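Local coordinates for uncharacterized protein (PDB 3CEX) that is of unknown function but has a DinB-like domain, from a helical-bundle family whose better-known members are often metal-dependent enzymes, at residues 89-92 against 93-97; 162-165 against 166-169; 66-69 against 70-74. All coordinates share one frame; numbering follows the deposited sequence.

Overall arrangement
The three contacts show how one helical bundle handles helix starts, helix ends and subunit contacts. Along the chain contact 3 comes first, on the short helix 68-71, then contact 1 at the start of helix 93-96; both lie in the connection between the long helices 44-62 and 104-124. Contact 2 follows near the end of helix 144-170. Contacts 2 and 3 sit on opposite sides of the chain's centre, their centres about 29 Å apart, whereas the centre of contact 1 lies about 21 Å from that of contact 3 and about 19 Å from that of contact 2. None touches another, yet Trp49 of helix 44-62 meets rings of both contact 1 and contact 3. Contact 2 alone faces the second subunit.

Contact 1. Residues 89-92 against 93-97; sequences WHHT and PEEAA
Ala96 N bonds back to Thr92 O over 2.8 Å, closing the first turn of the short helix 93-96, with Thr92 at its N-cap. Around this turn Thr92 and Glu95 form a capping box, the reciprocal pair of side-chain bonds that serves backbone N-H groups at a helix start. In one direction Glu95 N donates to Thr92 OG1 at 3.3 Å; in the other, Thr92 N donates to Glu95 OE1 at 3.2 Å. The hydroxyl reaches its donor because OG1 stands between the backbone N and the carbonyl carbon of Thr92 (chi1 63°). Glu95 places CG beside its own backbone N, and from there its extended chain runs back past the threonine, with Glu95 CG 3.2 Å from Thr92 OG1.

The same carboxylate oxygen takes a second, nearly straight bond: Trp89 NE1 donates to Glu95 OE1 at 2.7 Å, with an angle of 168° at the hydrogen. OE1 lies close to the indole plane, but the ring and carboxylate planes are 60° apart, and the indole N-H arrives from above the carboxylate plane, while Thr92 N comes on the anti side of OE1, somewhat off the plane toward the opposite face. Gripped by two donors, OE1 ties the loop before the helix to its first turn. His91 points its CB toward the helix, and its ND1 is hydrogen-bonded to Trp46 NE1; with Trp49 also against its ring, this joins the cap to helix 44-62. His91 CD2 also lies 3.4 Å above the indole plane of Trp89, offset toward the rim.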
ATOM      1  N   TRP A  89       5.758 -12.701  16.624  1.00 44.18           N
ATOM      2  CA  TRP A  89       5.827 -13.916  15.832  1.00 41.66           C
ATOM      3  C   TRP A  89       4.768 -13.858  14.724  1.00 40.37           C
ATOM      4  O   TRP A  89       3.916 -12.991  14.724  1.00 38.74           O
ATOM      5  CB  TRP A  89       5.650 -15.128  16.744  1.00 39.53           C
ATOM      6  CG  TRP A  89       4.248 -15.361  17.172  1.00 36.95           C
ATOM      7  CD1 TRP A  89       3.346 -16.149  16.548  1.00 35.36           C
ATOM      8  CD2 TRP A  89       3.572 -14.793  18.306  1.00 36.09           C
ATOM      9  NE1 TRP A  89       2.149 -16.131  17.213  1.00 34.79           N
ATOM     10  CE2 TRP A  89       2.248 -15.292  18.291  1.00 36.16           C
ATOM     11  CE3 TRP A  89       3.953 -13.920  19.341  1.00 37.00           C
ATOM     12  CZ2 TRP A  89       1.295 -14.960  19.287  1.00 37.52           C
ATOM     13  CZ3 TRP A  89       2.997 -13.572  20.320  1.00 36.75           C
ATOM     14  CH2 TRP A  89       1.690 -14.108  20.288  1.00 36.42           C
ATOM     15  N   HIS A  90       4.848 -14.788  13.777  1.00 39.81           N
ATOM     16  CA  HIS A  90       3.892 -14.878  12.695  1.00 39.41           C
ATOM     17  C   HIS A  90       2.670 -15.675  13.181  1.00 38.08           C
ATOM     18  O   HIS A  90       2.775 -16.845  13.557  1.00 34.88           O
ATOM     19  CB  HIS A  90       4.535 -15.530  11.462  1.00 41.34           C
ATOM     20  CG  HIS A  90       3.617 -15.605  10.283  1.00 46.09           C
ATOM     21  ND1 HIS A  90       3.023 -16.786   9.879  1.00 49.66           N
ATOM     22  CD2 HIS A  90       3.142 -14.639   9.456  1.00 50.49           C
ATOM     23  CE1 HIS A  90       2.233 -16.545   8.844  1.00 50.19           C
ATOM     24  NE2 HIS A  90       2.280 -15.252   8.572  1.00 53.06           N
ATOM     25  N   HIS A  91       1.509 -15.024  13.198  1.00 35.54           N
ATOM     26  CA  HIS A  91       0.302 -15.676  13.682  1.00 35.98           C
ATOM     27  C   HIS A  91      -0.084 -16.841  12.821  1.00 35.63           C
ATOM     28  O   HIS A  91      -0.098 -16.736  11.617  1.00 35.33           O
ATOM     29  CB  HIS A  91      -0.886 -14.707  13.710  1.00 35.64           C
ATOM     30  CG  HIS A  91      -0.839 -13.741  14.841  1.00 36.34           C
ATOM     31  ND1 HIS A  91      -1.883 -12.890  15.140  1.00 34.57           N
ATOM     32  CD2 HIS A  91       0.131 -13.494  15.755  1.00 34.95           C
ATOM     33  CE1 HIS A  91      -1.547 -12.155  16.184  1.00 34.66           C
ATOM     34  NE2 HIS A  91      -0.334 -12.507  16.580  1.00 34.50           N
ATOM     35  N   THR A  92      -0.422 -17.946  13.464  1.00 36.12           N
ATOM     36  CA  THR A  92      -1.193 -19.005  12.828  1.00 36.30           C
ATOM     37  C   THR A  92      -2.627 -18.499  12.550  1.00 36.45           C
ATOM     38  O   THR A  92      -3.070 -17.501  13.150  1.00 34.46           O
ATOM     39  CB  THR A  92      -1.199 -20.264  13.717  1.00 37.18           C
ATOM     40  OG1 THR A  92      -1.843 -19.975  14.960  1.00 37.47           O
ATOM     41  CG2 THR A  92       0.238 -20.711  13.992  1.00 37.75           C
ATOM     42  N   PRO A  93      -3.337 -19.142  11.598  1.00 36.54           N
ATOM     43  CA  PRO A  93      -4.719 -18.765  11.333  1.00 36.60           C
ATOM     44  C   PRO A  93      -5.593 -18.782  12.583  1.00 36.67           C
ATOM     45  O   PRO A  93      -6.451 -17.940  12.753  1.00 37.38           O
ATOM     46  CB  PRO A  93      -5.202 -19.838  10.345  1.00 36.94           C
ATOM     47  CG  PRO A  93      -3.980 -20.305   9.675  1.00 37.58           C
ATOM     48  CD  PRO A  93      -2.882 -20.225  10.703  1.00 37.26           C
ATOM     49  N   GLU A  94      -5.367 -19.755  13.450  1.00 36.51           N
ATOM     50  CA  GLU A  94      -6.156 -19.895  14.652  1.00 35.98           C
ATOM     51  C   GLU A  94      -5.830 -18.817  15.677  1.00 34.45           C
ATOM     52  O   GLU A  94      -6.726 -18.346  16.372  1.00 34.46           O
ATOM     53  CB  GLU A  94      -5.965 -21.309  15.205  1.00 36.79           C
ATOM     54  CG  GLU A  94      -6.493 -22.405  14.222  1.00 40.66           C
ATOM     55  CD  GLU A  94      -5.448 -22.998  13.222  1.00 44.96           C
ATOM     56  OE1 GLU A  94      -4.379 -22.377  12.941  1.00 46.29           O
ATOM     57  OE2 GLU A  94      -5.724 -24.127  12.722  1.00 48.03           O
ATOM     58  N   GLU A  95      -4.572 -18.387  15.733  1.00 33.45           N
ATOM     59  CA  GLU A  95      -4.175 -17.233  16.551  1.00 32.95           C
ATOM     60  C   GLU A  95      -4.734 -15.920  16.006  1.00 32.38           C
ATOM     61  O   GLU A  95      -5.188 -15.068  16.788  1.00 31.58           O
ATOM     62  CB  GLU A  95      -2.656 -17.138  16.674  1.00 33.22           C
ATOM     63  CG  GLU A  95      -2.051 -18.185  17.614  1.00 34.01           C
ATOM     64  CD  GLU A  95      -0.522 -18.181  17.635  1.00 33.48           C
ATOM     65  OE1 GLU A  95       0.105 -17.800  16.631  1.00 34.86           O
ATOM     66  OE2 GLU A  95       0.058 -18.623  18.644  1.00 34.61           O
ATOM     67  N   ALA A  96      -4.718 -15.760  14.675  1.00 31.34           N
ATOM     68  CA  ALA A  96      -5.247 -14.557  14.021  1.00 31.26           C
ATOM     69  C   ALA A  96      -6.750 -14.370  14.280  1.00 30.28           C
ATOM     70  O   ALA A  96      -7.204 -13.256  14.426  1.00 30.33           O
ATOM     71  CB  ALA A  96      -4.942 -14.572  12.487  1.00 29.94           C
ATOM     72  N   ALA A  97      -7.517 -15.460  14.315  1.00 30.76           N
ATOM     73  CA  ALA A  97      -8.950 -15.398  14.622  1.00 31.11           C
ATOM     74  C   ALA A  97      -9.238 -14.888  16.033  1.00 31.26           C
ATOM     75  O   ALA A  97     -10.359 -14.524  16.325  1.00 32.18           O
ATOM     76  CB  ALA A  97      -9.592 -16.776  14.443  1.00 30.94           C
TER

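Contact 2. Residues 162-165 against 166-169; sequences AVYT and RRLV. With ACY (acetic acid), chain C.
Residues 162-169 form one unbroken run of alpha-helix, in which Arg166 N bonds to Ala162 O, Arg167 N to Val163 O, Leu168 N to Tyr164 O and Val169 N to Thr165 O, all at 2.9 to 3.0 Å. One turn apart, Val163 and Arg167 lie alongside each other, and Val163 CG1 covers a face of the Arg167 guanidinium, 3.5 Å from its NE. That NE is buried with no polar partner in the model. Arg167 is extended from CG to NE, whereas Arg166 bends at chi3 (72°), bringing its guanidinium over the carbonyl oxygen of Val163. The two arginines thereby converge on one acetate, probably from the crystallisation liquor. Arg166 NH1 and Arg167 NH2 both donate to acetate OXT, at 2.9 and 2.8 Å, and Arg166 NH2 reaches acetate O at 3.2 Å. Arg166 also pairs with the C-terminal carboxylate of Lys172 and with Thr24. Thr165 and Val169 run side by side with their CG2 methyls 3.8 Å apart. In the second subunit, Lys42 N is hydrogen-bonded to Tyr164 OH, and Leu40 O to Arg167 NH1. The arrangement is that of a long bundle helix whose last turns join a subunit interface to paired arginines, consistent with an anion-binding place.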
ATOM      1  N   ALA A 162      -7.369  -4.571   3.468  1.00 25.77           N
ATOM      2  CA  ALA A 162      -8.622  -4.349   4.249  1.00 25.49           C
ATOM      3  C   ALA A 162      -9.831  -4.096   3.367  1.00 24.56           C
ATOM      4  O   ALA A 162     -10.930  -4.545   3.678  1.00 24.93           O
ATOM      5  CB  ALA A 162      -8.451  -3.198   5.240  1.00 24.87           C
ATOM      6  N   VAL A 163      -9.628  -3.386   2.263  1.00 24.45           N
ATOM      7  CA  VAL A 163     -10.695  -3.176   1.272  1.00 23.46           C
ATOM      8  C   VAL A 163     -11.220  -4.486   0.705  1.00 23.34           C
ATOM      9  O   VAL A 163     -12.429  -4.685   0.584  1.00 22.05           O
ATOM     10  CB  VAL A 163     -10.190  -2.309   0.132  1.00 24.35           C
ATOM     11  CG1 VAL A 163     -11.208  -2.258  -0.994  1.00 22.36           C
ATOM     12  CG2 VAL A 163      -9.842  -0.895   0.655  1.00 22.97           C
ATOM     13  N   TYR A 164     -10.296  -5.389   0.377  1.00 23.66           N
ATOM     14  CA  TYR A 164     -10.640  -6.713  -0.146  1.00 23.17           C
ATOM     15  C   TYR A 164     -11.374  -7.581   0.874  1.00 23.90           C
ATOM     16  O   TYR A 164     -12.368  -8.205   0.544  1.00 22.86           O
ATOM     17  CB  TYR A 164      -9.374  -7.378  -0.763  1.00 23.56           C
ATOM     18  CG  TYR A 164      -9.194  -7.081  -2.249  1.00 23.55           C
ATOM     19  CD1 TYR A 164      -9.753  -5.958  -2.840  1.00 26.73           C
ATOM     20  CD2 TYR A 164      -8.476  -7.926  -3.068  1.00 24.21           C
ATOM     21  CE1 TYR A 164      -9.628  -5.704  -4.211  1.00 23.96           C
ATOM     22  CE2 TYR A 164      -8.360  -7.682  -4.419  1.00 21.79           C
ATOM     23  CZ  TYR A 164      -8.936  -6.556  -4.981  1.00 22.35           C
ATOM     24  OH  TYR A 164      -8.819  -6.295  -6.337  1.00 24.49           O
ATOM     25  N   THR A 165     -10.875  -7.649   2.100  1.00 24.32           N
ATOM     26  CA  THR A 165     -11.579  -8.390   3.133  1.00 24.31           C
ATOM     27  C   THR A 165     -13.001  -7.847   3.316  1.00 24.73           C
ATOM     28  O   THR A 165     -13.954  -8.605   3.480  1.00 25.39           O
ATOM     29  CB  THR A 165     -10.872  -8.267   4.471  1.00 23.70           C
ATOM     30  OG1 THR A 165      -9.619  -8.947   4.405  1.00 23.33           O
ATOM     31  CG2 THR A 165     -11.743  -8.898   5.589  1.00 23.57           C
ATOM     32  N   ARG A 166     -13.143  -6.528   3.328  1.00 26.05           N
ATOM     33  CA  ARG A 166     -14.462  -5.890   3.432  1.00 25.73           C
ATOM     34  C   ARG A 166     -15.376  -6.370   2.322  1.00 25.75           C
ATOM     35  O   ARG A 166     -16.523  -6.769   2.581  1.00 24.98           O
ATOM     36  CB  ARG A 166     -14.340  -4.359   3.376  1.00 26.55           C
ATOM     37  CG  ARG A 166     -15.655  -3.574   3.600  1.00 26.72           C
ATOM     38  CD  ARG A 166     -15.592  -2.180   2.972  1.00 29.24           C
ATOM     39  NE  ARG A 166     -15.659  -2.191   1.513  1.00 34.16           N
ATOM     40  CZ  ARG A 166     -14.942  -1.410   0.691  1.00 34.76           C
ATOM     41  NH1 ARG A 166     -15.116  -1.514  -0.618  1.00 34.84           N
ATOM     42  NH2 ARG A 166     -14.054  -0.533   1.153  1.00 37.09           N
ATOM     43  N   ARG A 167     -14.885  -6.343   1.090  1.00 25.27           N
ATOM     44  CA  ARG A 167     -15.652  -6.820  -0.055  1.00 26.18           C
ATOM     45  C   ARG A 167     -16.085  -8.271   0.082  1.00 27.03           C
ATOM     46  O   ARG A 167     -17.225  -8.607  -0.225  1.00 24.71           O
ATOM     47  CB  ARG A 167     -14.905  -6.580  -1.379  1.00 26.58           C
ATOM     48  CG  ARG A 167     -14.756  -5.088  -1.711  1.00 27.01           C
ATOM     49  CD  ARG A 167     -13.836  -4.842  -2.880  1.00 27.60           C
ATOM     50  NE  ARG A 167     -13.713  -3.422  -3.210  1.00 29.28           N
ATOM     51  CZ  ARG A 167     -13.074  -2.945  -4.286  1.00 30.97           C
ATOM     52  NH1 ARG A 167     -12.534  -3.766  -5.182  1.00 31.87           N
ATOM     53  NH2 ARG A 167     -12.995  -1.636  -4.490  1.00 31.65           N
ATOM     54  N   LEU A 168     -15.189  -9.115   0.583  1.00 27.39           N
ATOM     55  CA  LEU A 168     -15.512 -10.524   0.788  1.00 27.52           C
ATOM     56  C   LEU A 168     -16.509 -10.727   1.905  1.00 28.80           C
ATOM     57  O   LEU A 168     -17.340 -11.634   1.842  1.00 28.29           O
ATOM     58  CB  LEU A 168     -14.231 -11.310   1.114  1.00 28.12           C
ATOM     59  CG  LEU A 168     -13.181 -11.361   0.019  1.00 28.96           C
ATOM     60  CD1 LEU A 168     -11.880 -11.911   0.531  1.00 27.77           C
ATOM     61  CD2 LEU A 168     -13.728 -12.202  -1.142  1.00 31.72           C
ATOM     62  N   VAL A 169     -16.464  -9.869   2.918  1.00 28.75           N
ATOM     63  CA  VAL A 169     -17.287 -10.074   4.102  1.00 30.22           C
ATOM     64  C   VAL A 169     -18.683  -9.479   3.939  1.00 30.77           C
ATOM     65  O   VAL A 169     -19.682 -10.111   4.315  1.00 30.32           O
ATOM     66  CB  VAL A 169     -16.599  -9.508   5.385  1.00 29.49           C
ATOM     67  CG1 VAL A 169     -17.552  -9.569   6.580  1.00 31.53           C
ATOM     68  CG2 VAL A 169     -15.289 -10.274   5.674  1.00 28.77           C
TER
HETATM   69  C   ACY C 301     -13.011   1.130  -2.252  1.00 53.11           C
HETATM   70  O   ACY C 301     -12.838   1.515  -1.055  1.00 52.70           O
HETATM   71  OXT ACY C 301     -13.788   0.189  -2.573  1.00 51.44           O
HETATM   72  CH3 ACY C 301     -12.261   1.826  -3.377  1.00 53.23           C

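Contact 3. Residues 66-69 against 70-74; sequences DPLW and LSQHW
Trp69 sends its indole out with CG opposite the backbone N (chi1 -177°), while Trp74 has CG opposite its carbonyl carbon (chi1 -63°), and these choices let the two side chains cross at an angle. Trp74 CB lies 3.8 Å from Trp69 CE3, and the backbone C of Trp74 stands over one face of the Trp69 ring. The edge of the Trp74 ring turns to the preceding helix, its CD1 only 3.3 Å from Leu68 O. Its N-H is also used: Trp74 NE1 donates to Gln72 OE1 at 2.8 Å, on a lone pair in the amide plane. Gln72 in turn lies alongside Leu68, with Gln72 NE2 3.6 Å from Leu68 CD2. At the other end, one water links Asp66 O (2.6 Å) to Ser71 OG (2.7 Å). Ser71 N to Pro67 O and Gln72 N to Leu68 O are the turn's backbone bonds; Gln72 is first to leave the helix, and His73, with positive phi, precedes helix 74-78. Asp56 accepts from the N-H groups of Leu68 and Trp69, and Tyr110 meets both indoles. The result is a single helical turn and the start of the next helix, packed on helices 44-62 and 104-124 through a tryptophan-rich cluster.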
ATOM      1  N   ASP A  66       9.450   2.208  25.180  1.00 40.66           N
ATOM      2  CA  ASP A  66       8.520   1.082  25.323  1.00 39.48           C
ATOM      3  C   ASP A  66       7.367   1.328  24.343  1.00 37.18           C
ATOM      4  O   ASP A  66       6.939   2.464  24.190  1.00 37.71           O
ATOM      5  CB  ASP A  66       7.951   0.996  26.759  1.00 39.86           C
ATOM      6  CG  ASP A  66       8.744   0.042  27.685  1.00 43.18           C
ATOM      7  OD1 ASP A  66       9.749  -0.590  27.252  1.00 46.90           O
ATOM      8  OD2 ASP A  66       8.349  -0.079  28.871  1.00 44.74           O
ATOM      9  N   PRO A  67       6.849   0.281  23.700  1.00 34.74           N
ATOM     10  CA  PRO A  67       5.721   0.508  22.800  1.00 33.81           C
ATOM     11  C   PRO A  67       4.454   0.966  23.524  1.00 31.93           C
ATOM     12  O   PRO A  67       4.264   0.641  24.688  1.00 30.66           O
ATOM     13  CB  PRO A  67       5.512  -0.866  22.154  1.00 34.12           C
ATOM     14  CG  PRO A  67       6.065  -1.819  23.100  1.00 34.85           C
ATOM     15  CD  PRO A  67       7.237  -1.140  23.738  1.00 35.67           C
ATOM     16  N   LEU A  68       3.611   1.728  22.838  1.00 30.80           N
ATOM     17  CA  LEU A  68       2.364   2.240  23.414  1.00 30.62           C
ATOM     18  C   LEU A  68       1.426   1.119  23.831  1.00 30.02           C
ATOM     19  O   LEU A  68       0.659   1.278  24.792  1.00 29.27           O
ATOM     20  CB  LEU A  68       1.629   3.147  22.421  1.00 29.80           C
ATOM     21  CG  LEU A  68       2.411   4.296  21.803  1.00 30.34           C
ATOM     22  CD1 LEU A  68       1.551   4.923  20.723  1.00 30.04           C
ATOM     23  CD2 LEU A  68       2.867   5.326  22.830  1.00 30.30           C
ATOM     24  N   TRP A  69       1.491  -0.005  23.106  1.00 29.14           N
ATOM     25  CA  TRP A  69       0.725  -1.215  23.422  1.00 29.64           C
ATOM     26  C   TRP A  69       0.752  -1.494  24.926  1.00 29.99           C
ATOM     27  O   TRP A  69      -0.284  -1.817  25.528  1.00 29.65           O
ATOM     28  CB  TRP A  69       1.317  -2.412  22.664  1.00 28.59           C
ATOM     29  CG  TRP A  69       0.596  -3.720  22.829  1.00 28.24           C
ATOM     30  CD1 TRP A  69       1.080  -4.847  23.422  1.00 26.72           C
ATOM     31  CD2 TRP A  69      -0.729  -4.045  22.385  1.00 27.28           C
ATOM     32  NE1 TRP A  69       0.155  -5.857  23.357  1.00 26.78           N
ATOM     33  CE2 TRP A  69      -0.976  -5.394  22.754  1.00 26.41           C
ATOM     34  CE3 TRP A  69      -1.736  -3.331  21.740  1.00 26.23           C
ATOM     35  CZ2 TRP A  69      -2.176  -6.046  22.466  1.00 27.45           C
ATOM     36  CZ3 TRP A  69      -2.926  -3.979  21.438  1.00 26.17           C
ATOM     37  CH2 TRP A  69      -3.146  -5.314  21.814  1.00 28.18           C
ATOM     38  N   LEU A  70       1.957  -1.377  25.489  1.00 30.22           N
ATOM     39  CA  LEU A  70       2.231  -1.491  26.912  1.00 31.32           C
ATOM     40  C   LEU A  70       2.164  -0.146  27.652  1.00 31.58           C
ATOM     41  O   LEU A  70       1.431   0.003  28.625  1.00 31.68           O
ATOM     42  CB  LEU A  70       3.624  -2.091  27.118  1.00 31.75           C
ATOM     43  CG  LEU A  70       3.836  -3.528  26.635  1.00 33.18           C
ATOM     44  CD1 LEU A  70       5.276  -3.957  26.990  1.00 36.67           C
ATOM     45  CD2 LEU A  70       2.809  -4.505  27.238  1.00 32.52           C
ATOM     46  N   SER A  71       2.936   0.829  27.191  1.00 31.95           N
ATOM     47  CA  SER A  71       3.069   2.106  27.901  1.00 32.33           C
ATOM     48  C   SER A  71       1.758   2.904  28.055  1.00 32.22           C
ATOM     49  O   SER A  71       1.582   3.613  29.035  1.00 32.24           O
ATOM     50  CB  SER A  71       4.136   2.982  27.238  1.00 32.86           C
ATOM     51  OG  SER A  71       3.594   3.729  26.156  1.00 32.55           O
ATOM     52  N   GLN A  72       0.852   2.793  27.095  1.00 32.03           N
ATOM     53  CA  GLN A  72      -0.490   3.412  27.199  1.00 31.93           C
ATOM     54  C   GLN A  72      -1.572   2.371  27.535  1.00 31.30           C
ATOM     55  O   GLN A  72      -2.754   2.681  27.557  1.00 31.36           O
ATOM     56  CB  GLN A  72      -0.852   4.137  25.910  1.00 31.96           C
ATOM     57  CG  GLN A  72      -0.123   5.447  25.697  1.00 33.10           C
ATOM     58  CD  GLN A  72      -0.449   6.105  24.375  1.00 34.30           C
ATOM     59  OE1 GLN A  72      -1.220   5.593  23.576  1.00 35.93           O
ATOM     60  NE2 GLN A  72       0.172   7.244  24.125  1.00 39.95           N
ATOM     61  N   HIS A  73      -1.159   1.135  27.792  1.00 30.47           N
ATOM     62  CA  HIS A  73      -2.069   0.085  28.233  1.00 30.67           C
ATOM     63  C   HIS A  73      -3.146  -0.321  27.229  1.00 29.87           C
ATOM     64  O   HIS A  73      -4.201  -0.793  27.608  1.00 29.14           O
ATOM     65  CB  HIS A  73      -2.649   0.469  29.607  1.00 31.25           C
ATOM     66  CG  HIS A  73      -1.576   0.765  30.596  1.00 32.33           C
ATOM     67  ND1 HIS A  73      -0.721  -0.214  31.058  1.00 34.22           N
ATOM     68  CD2 HIS A  73      -1.140   1.934  31.122  1.00 33.16           C
ATOM     69  CE1 HIS A  73       0.163   0.334  31.870  1.00 33.68           C
ATOM     70  NE2 HIS A  73      -0.069   1.637  31.925  1.00 34.01           N
ATOM     71  N   TRP A  74      -2.842  -0.217  25.944  1.00 29.44           N
ATOM     72  CA  TRP A  74      -3.769  -0.741  24.938  1.00 30.24           C
ATOM     73  C   TRP A  74      -3.984  -2.243  25.083  1.00 30.22           C
ATOM     74  O   TRP A  74      -5.076  -2.737  24.844  1.00 30.34           O
ATOM     75  CB  TRP A  74      -3.313  -0.398  23.522  1.00 30.05           C
ATOM     76  CG  TRP A  74      -3.270   1.064  23.242  1.00 29.55           C
ATOM     77  CD1 TRP A  74      -2.161   1.852  23.201  1.00 30.09           C
ATOM     78  CD2 TRP A  74      -4.377   1.923  22.981  1.00 29.82           C
ATOM     79  NE1 TRP A  74      -2.502   3.138  22.906  1.00 30.12           N
ATOM     80  CE2 TRP A  74      -3.861   3.215  22.771  1.00 30.52           C
ATOM     81  CE3 TRP A  74      -5.752   1.726  22.879  1.00 29.65           C
ATOM     82  CZ2 TRP A  74      -4.672   4.308  22.484  1.00 30.27           C
ATOM     83  CZ3 TRP A  74      -6.557   2.813  22.606  1.00 30.67           C
ATOM     84  CH2 TRP A  74      -6.018   4.086  22.407  1.00 30.55           C
TER
HETATM   85  O   HOH W   1       6.059   4.626  25.353  1.00 50.46           O